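Local structure of aminotransferase class I and II (Streptococcus suis 89/1591, 3OP7) at residues V180-E194 against S206-N218. The protein is probably an aminotransferase that uses pyridoxal phosphate, bound to a lysine as a Schiff base, to move amino groups between amino acids and keto acids. Numbering follows the deposited sequence.
With EDO (1,2-ethanediol), chain K; EDO (1,2-ethanediol), chain J.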
loop_
_atom_site.group_PDB
_atom_site.type_symbol
_atom_site.label_atom_id
_atom_site.label_comp_id
_atom_site.label_asym_id
_atom_site.label_seq_id
_atom_site.Cartn_x
_atom_site.Cartn_y
_atom_site.Cartn_z
ATOM N N VAL A 180 -26.483 4.366 13.373
ATOM C CA VAL A 180 -25.625 4.622 14.520
ATOM C C VAL A 180 -26.313 4.178 15.824
ATOM O O VAL A 180 -25.693 3.603 16.672
ATOM C CB VAL A 180 -25.201 6.087 14.566
ATOM C CG1 VAL A 180 -24.503 6.461 15.922
ATOM C CG2 VAL A 180 -24.242 6.373 13.421
ATOM N N GLU A 181 -27.593 4.477 15.995
ATOM C CA GLU A 181 -28.287 4.022 17.190
ATOM C C GLU A 181 -28.200 2.502 17.347
ATOM O O GLU A 181 -28.040 2.011 18.471
ATOM C CB GLU A 181 -29.729 4.527 17.217
ATOM C CG GLU A 181 -29.803 6.018 17.506
ATOM C CD GLU A 181 -31.208 6.582 17.463
ATOM O OE1 GLU A 181 -32.000 6.166 16.587
ATOM O OE2 GLU A 181 -31.519 7.446 18.318
ATOM N N ILE A 182 -28.263 1.761 16.239
ATOM C CA ILE A 182 -28.138 0.308 16.302
ATOM C C ILE A 182 -26.708 -0.124 16.697
ATOM O O ILE A 182 -26.527 -0.936 17.646
ATOM C CB ILE A 182 -28.521 -0.368 14.973
ATOM C CG1 ILE A 182 -29.989 -0.125 14.618
ATOM C CG2 ILE A 182 -28.227 -1.868 15.053
ATOM C CD1 ILE A 182 -30.301 -0.467 13.111
ATOM N N ALA A 183 -25.684 0.448 16.034
ATOM C CA ALA A 183 -24.289 0.169 16.331
ATOM C C ALA A 183 -23.943 0.524 17.777
ATOM O O ALA A 183 -23.233 -0.221 18.452
ATOM C CB ALA A 183 -23.311 0.929 15.360
ATOM N N SER A 184 -24.504 1.634 18.259
ATOM C CA SER A 184 -24.244 2.081 19.625
ATOM C C SER A 184 -24.747 1.145 20.690
ATOM O O SER A 184 -24.237 1.186 21.793
ATOM C CB SER A 184 -24.893 3.450 19.890
ATOM O OG SER A 184 -24.254 4.364 19.063
ATOM N N GLU A 185 -25.768 0.326 20.406
ATOM C CA GLU A 185 -26.221 -0.642 21.396
ATOM C C GLU A 185 -25.119 -1.594 21.869
ATOM O O GLU A 185 -25.180 -2.094 23.012
ATOM C CB GLU A 185 -27.396 -1.495 20.893
ATOM C CG GLU A 185 -28.741 -0.847 20.884
ATOM C CD GLU A 185 -29.216 -0.418 22.265
ATOM O OE1 GLU A 185 -29.705 -1.243 23.087
ATOM O OE2 GLU A 185 -29.092 0.787 22.523
ATOM N N VAL A 186 -24.151 -1.868 20.990
ATOM C CA VAL A 186 -23.076 -2.806 21.281
ATOM C C VAL A 186 -21.685 -2.201 21.203
ATOM O O VAL A 186 -20.686 -2.903 21.469
ATOM C CB VAL A 186 -23.145 -4.055 20.367
ATOM C CG1 VAL A 186 -24.529 -4.681 20.413
ATOM C CG2 VAL A 186 -22.814 -3.707 18.971
ATOM N N GLY A 187 -21.574 -0.901 20.904
ATOM C CA GLY A 187 -20.253 -0.286 20.779
ATOM C C GLY A 187 -19.503 -0.742 19.517
ATOM O O GLY A 187 -18.260 -0.744 19.474
ATOM N N ALA A 188 -20.233 -1.147 18.470
ATOM C CA ALA A 188 -19.596 -1.565 17.213
ATOM C C ALA A 188 -19.020 -0.350 16.494
ATOM O O ALA A 188 -19.610 0.720 16.496
ATOM C CB ALA A 188 -20.618 -2.283 16.282
ATOM N N TYR A 189 -17.867 -0.515 15.872
ATOM C CA TYR A 189 -17.340 0.518 15.019
ATOM C C TYR A 189 -18.179 0.489 13.785
ATOM O O TYR A 189 -18.707 -0.562 13.415
ATOM C CB TYR A 189 -15.957 0.199 14.530
ATOM C CG TYR A 189 -14.870 0.117 15.577
ATOM C CD1 TYR A 189 -14.496 1.225 16.274
ATOM C CD2 TYR A 189 -14.196 -1.102 15.824
ATOM C CE1 TYR A 189 -13.466 1.146 17.243
ATOM C CE2 TYR A 189 -13.177 -1.193 16.764
ATOM C CZ TYR A 189 -12.810 -0.064 17.464
ATOM O OH TYR A 189 -11.790 -0.155 18.396
ATOM N N ILE A 190 -18.231 1.613 13.102
ATOM C CA ILE A 190 -18.754 1.668 11.733
ATOM C C ILE A 190 -17.666 2.235 10.826
ATOM O O ILE A 190 -17.262 3.392 10.965
ATOM C CB ILE A 190 -20.042 2.519 11.589
ATOM C CG1 ILE A 190 -21.203 1.944 12.421
ATOM C CG2 ILE A 190 -20.432 2.572 10.087
ATOM C CD1 ILE A 190 -22.444 2.835 12.501
ATOM N N LEU A 191 -17.154 1.388 9.934
ATOM C CA LEU A 191 -16.172 1.785 8.937
ATOM C C LEU A 191 -17.015 2.234 7.746
ATOM O O LEU A 191 -17.895 1.477 7.266
ATOM C CB LEU A 191 -15.347 0.605 8.495
ATOM C CG LEU A 191 -14.451 0.802 7.242
ATOM C CD1 LEU A 191 -13.533 2.080 7.377
ATOM C CD2 LEU A 191 -13.589 -0.458 6.936
ATOM N N SER A 192 -16.822 3.469 7.315
ATOM C CA SER A 192 -17.526 3.996 6.151
ATOM C C SER A 192 -16.540 4.496 5.080
ATOM O O SER A 192 -15.790 5.445 5.301
ATOM C CB SER A 192 -18.451 5.128 6.601
ATOM O OG SER A 192 -19.216 5.622 5.509
ATOM N N ASP A 193 -16.475 3.782 3.964
ATOM C CA ASP A 193 -15.684 4.176 2.831
ATOM C C ASP A 193 -16.490 5.230 2.048
ATOM O O ASP A 193 -17.566 4.948 1.470
ATOM C CB ASP A 193 -15.343 2.934 2.002
ATOM C CG ASP A 193 -14.667 3.244 0.663
ATOM O OD1 ASP A 193 -14.822 4.347 0.107
ATOM O OD2 ASP A 193 -14.094 2.308 0.101
ATOM N N GLU A 194 -15.995 6.453 2.134
ATOM C CA GLU A 194 -16.653 7.625 1.660
ATOM C C GLU A 194 -15.990 8.261 0.459
ATOM O O GLU A 194 -16.120 9.466 0.243
ATOM C CB GLU A 194 -16.852 8.621 2.825
ATOM C CG GLU A 194 -17.744 8.001 3.888
ATOM C CD GLU A 194 -17.890 8.739 5.208
ATOM O OE1 GLU A 194 -17.086 9.635 5.521
ATOM O OE2 GLU A 194 -18.885 8.412 5.930
ATOM N N SER A 206 -20.474 12.673 6.996
ATOM C CA SER A 206 -19.526 11.569 7.236
ATOM C C SER A 206 -19.935 10.794 8.483
ATOM O O SER A 206 -20.485 11.359 9.436
ATOM C CB SER A 206 -18.118 12.105 7.418
ATOM O OG SER A 206 -17.218 11.048 7.766
ATOM N N ILE A 207 -19.639 9.505 8.481
ATOM C CA ILE A 207 -19.854 8.672 9.668
ATOM C C ILE A 207 -19.256 9.275 10.904
ATOM O O ILE A 207 -19.843 9.251 11.972
ATOM C CB ILE A 207 -19.393 7.184 9.464
ATOM C CG1 ILE A 207 -20.104 6.262 10.448
ATOM C CG2 ILE A 207 -17.859 6.955 9.517
ATOM C CD1 ILE A 207 -21.647 6.233 10.353
ATOM N N ILE A 208 -18.065 9.843 10.774
ATOM C CA ILE A 208 -17.423 10.409 11.946
ATOM C C ILE A 208 -18.081 11.696 12.480
ATOM O O ILE A 208 -17.829 12.083 13.621
ATOM C CB ILE A 208 -15.948 10.648 11.641
ATOM C CG1 ILE A 208 -15.148 10.701 12.947
ATOM C CG2 ILE A 208 -15.808 11.857 10.727
ATOM C CD1 ILE A 208 -13.646 10.841 12.756
ATOM N N GLU A 209 -18.958 12.320 11.694
ATOM C CA GLU A 209 -19.742 13.479 12.138
ATOM C C GLU A 209 -21.021 13.077 12.890
ATOM O O GLU A 209 -21.684 13.944 13.516
ATOM C CB GLU A 209 -20.080 14.378 10.928
ATOM C CG GLU A 209 -18.837 15.030 10.303
ATOM C CD GLU A 209 -19.084 15.725 8.981
ATOM O OE1 GLU A 209 -19.839 15.235 8.103
ATOM O OE2 GLU A 209 -18.443 16.775 8.779
ATOM N N VAL A 210 -21.390 11.801 12.806
ATOM C CA VAL A 210 -22.559 11.306 13.517
ATOM C C VAL A 210 -22.270 10.246 14.572
ATOM O O VAL A 210 -23.197 9.858 15.294
ATOM C CB VAL A 210 -23.653 10.797 12.545
ATOM C CG1 VAL A 210 -24.259 11.960 11.719
ATOM C CG2 VAL A 210 -23.157 9.711 11.640
ATOM N N TYR A 211 -21.026 9.792 14.671
ATOM C CA TYR A 211 -20.656 8.697 15.592
ATOM C C TYR A 211 -19.210 8.774 15.999
ATOM O O TYR A 211 -18.315 8.767 15.139
ATOM C CB TYR A 211 -20.918 7.362 14.896
ATOM C CG TYR A 211 -20.854 6.097 15.740
ATOM C CD1 TYR A 211 -21.274 6.079 17.078
ATOM C CD2 TYR A 211 -20.478 4.909 15.165
ATOM C CE1 TYR A 211 -21.278 4.898 17.827
ATOM C CE2 TYR A 211 -20.436 3.730 15.893
ATOM C CZ TYR A 211 -20.850 3.731 17.232
ATOM O OH TYR A 211 -20.839 2.583 17.946
ATOM N N ASP A 212 -18.963 8.774 17.312
ATOM C CA ASP A 212 -17.594 8.756 17.877
ATOM C C ASP A 212 -16.812 7.551 17.436
ATOM O O ASP A 212 -15.575 7.594 17.311
ATOM C CB ASP A 212 -17.584 8.706 19.414
ATOM C CG ASP A 212 -16.165 8.907 19.999
ATOM O OD1 ASP A 212 -15.723 10.083 19.973
ATOM O OD2 ASP A 212 -15.493 7.921 20.476
ATOM N N LYS A 213 -17.500 6.431 17.256
ATOM C CA LYS A 213 -16.820 5.196 16.783
ATOM C C LYS A 213 -17.012 4.973 15.257
ATOM O O LYS A 213 -16.900 3.848 14.753
ATOM C CB LYS A 213 -17.320 3.994 17.596
ATOM C CG LYS A 213 -16.597 3.805 18.909
ATOM C CD LYS A 213 -17.259 2.680 19.763
ATOM C CE LYS A 213 -16.176 1.808 20.392
ATOM N NZ LYS A 213 -16.699 0.872 21.455
ATOM N N GLY A 214 -17.280 6.062 14.532
ATOM C CA GLY A 214 -17.304 6.052 13.084
ATOM C C GLY A 214 -15.871 6.234 12.597
ATOM O O GLY A 214 -15.163 7.096 13.127
ATOM N N ILE A 215 -15.490 5.453 11.591
ATOM C CA ILE A 215 -14.116 5.438 11.025
ATOM C C ILE A 215 -14.345 5.782 9.549
ATOM O O ILE A 215 -14.992 5.005 8.821
ATOM C CB ILE A 215 -13.420 4.077 11.164
ATOM C CG1 ILE A 215 -13.289 3.668 12.635
ATOM C CG2 ILE A 215 -12.024 4.095 10.447
ATOM C CD1 ILE A 215 -12.820 2.231 12.825
ATOM N N ALA A 216 -13.936 6.992 9.152
ATOM C CA ALA A 216 -14.107 7.498 7.797
ATOM C C ALA A 216 -12.892 7.224 6.947
ATOM O O ALA A 216 -11.772 7.502 7.382
ATOM C CB ALA A 216 -14.380 9.003 7.828
ATOM N N VAL A 217 -13.125 6.637 5.773
ATOM C CA VAL A 217 -12.081 6.381 4.810
ATOM C C VAL A 217 -12.415 7.241 3.608
ATOM O O VAL A 217 -13.571 7.334 3.146
ATOM C CB VAL A 217 -11.955 4.878 4.454
ATOM C CG1 VAL A 217 -11.269 4.666 3.083
ATOM C CG2 VAL A 217 -11.195 4.126 5.568
ATOM N N ASN A 218 -11.403 7.929 3.083
ATOM C CA ASN A 218 -11.640 8.759 1.917
ATOM C C ASN A 218 -10.341 8.892 1.108
ATOM O O ASN A 218 -9.301 8.352 1.482
ATOM C CB ASN A 218 -12.204 10.120 2.325
ATOM C CG ASN A 218 -13.177 10.743 1.267
ATOM O OD1 ASN A 218 -12.953 10.626 0.056
ATOM N ND2 ASN A 218 -14.285 11.392 1.732
HETATM C C1 EDO K . -21.649 18.233 9.594
HETATM O O1 EDO K . -22.167 17.789 10.861
HETATM C C2 EDO K . -22.380 17.527 8.453
HETATM O O2 EDO K . -21.564 17.285 7.291
HETATM C C1 EDO J . -31.705 0.127 19.500
HETATM O O1 EDO J . -31.395 1.526 19.295
HETATM C C2 EDO J . -32.983 -0.243 18.741
HETATM O O2 EDO J . -32.750 -0.853 17.460
HETATM O O HOH W 1 -15.173 11.358 4.645
#
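Glu-194 OE2 is gripped by two donors: Ile-207 N reaches its syn lone pair at 2.9 Å along a nearly straight bond (168°), while Ser-192 OG meets its anti side from 32° out of the carboxylate plane. Glu-194 OE1 takes Ser-206 OG on its syn lone pair at 2.7 Å, and a water links OE1 to Asn-218 ND2. These bonds should hold the buried carboxylate at the start of the short, weakly bonded helix 207-210, where Ser-206 and Glu-209 form a capping box. Ile-207 lies over the sheet, its CG2 pressed to Ser-192 CB; the side chain crosses that of Ile-190 at about a right angle, CG1 against Ile-190 CG2. Tyr-211, with CG anti to the backbone N (chi1 -169°), extends between Val-180 and Ile-190 and donates from OH to Ala-188 O at 2.7 Å. Strands 189-193 and 214-218 run parallel, Ser-192 N hydrogen-bonding Ile-215 O at 2.8 Å. On the sheet's other face, Leu-191 CD1 touches Val-217 CG2, and Asp-193 OD2 hydrogen-bonds Asn-94 ND2 and N1 of the cofactor-lysine adduct at position 222, as in fold-type I enzymes. Strand 157-161 flanks this pair on one side, antiparallel strand 232-235 on the other, with helix 89-101 against Ile-215 and Val-217.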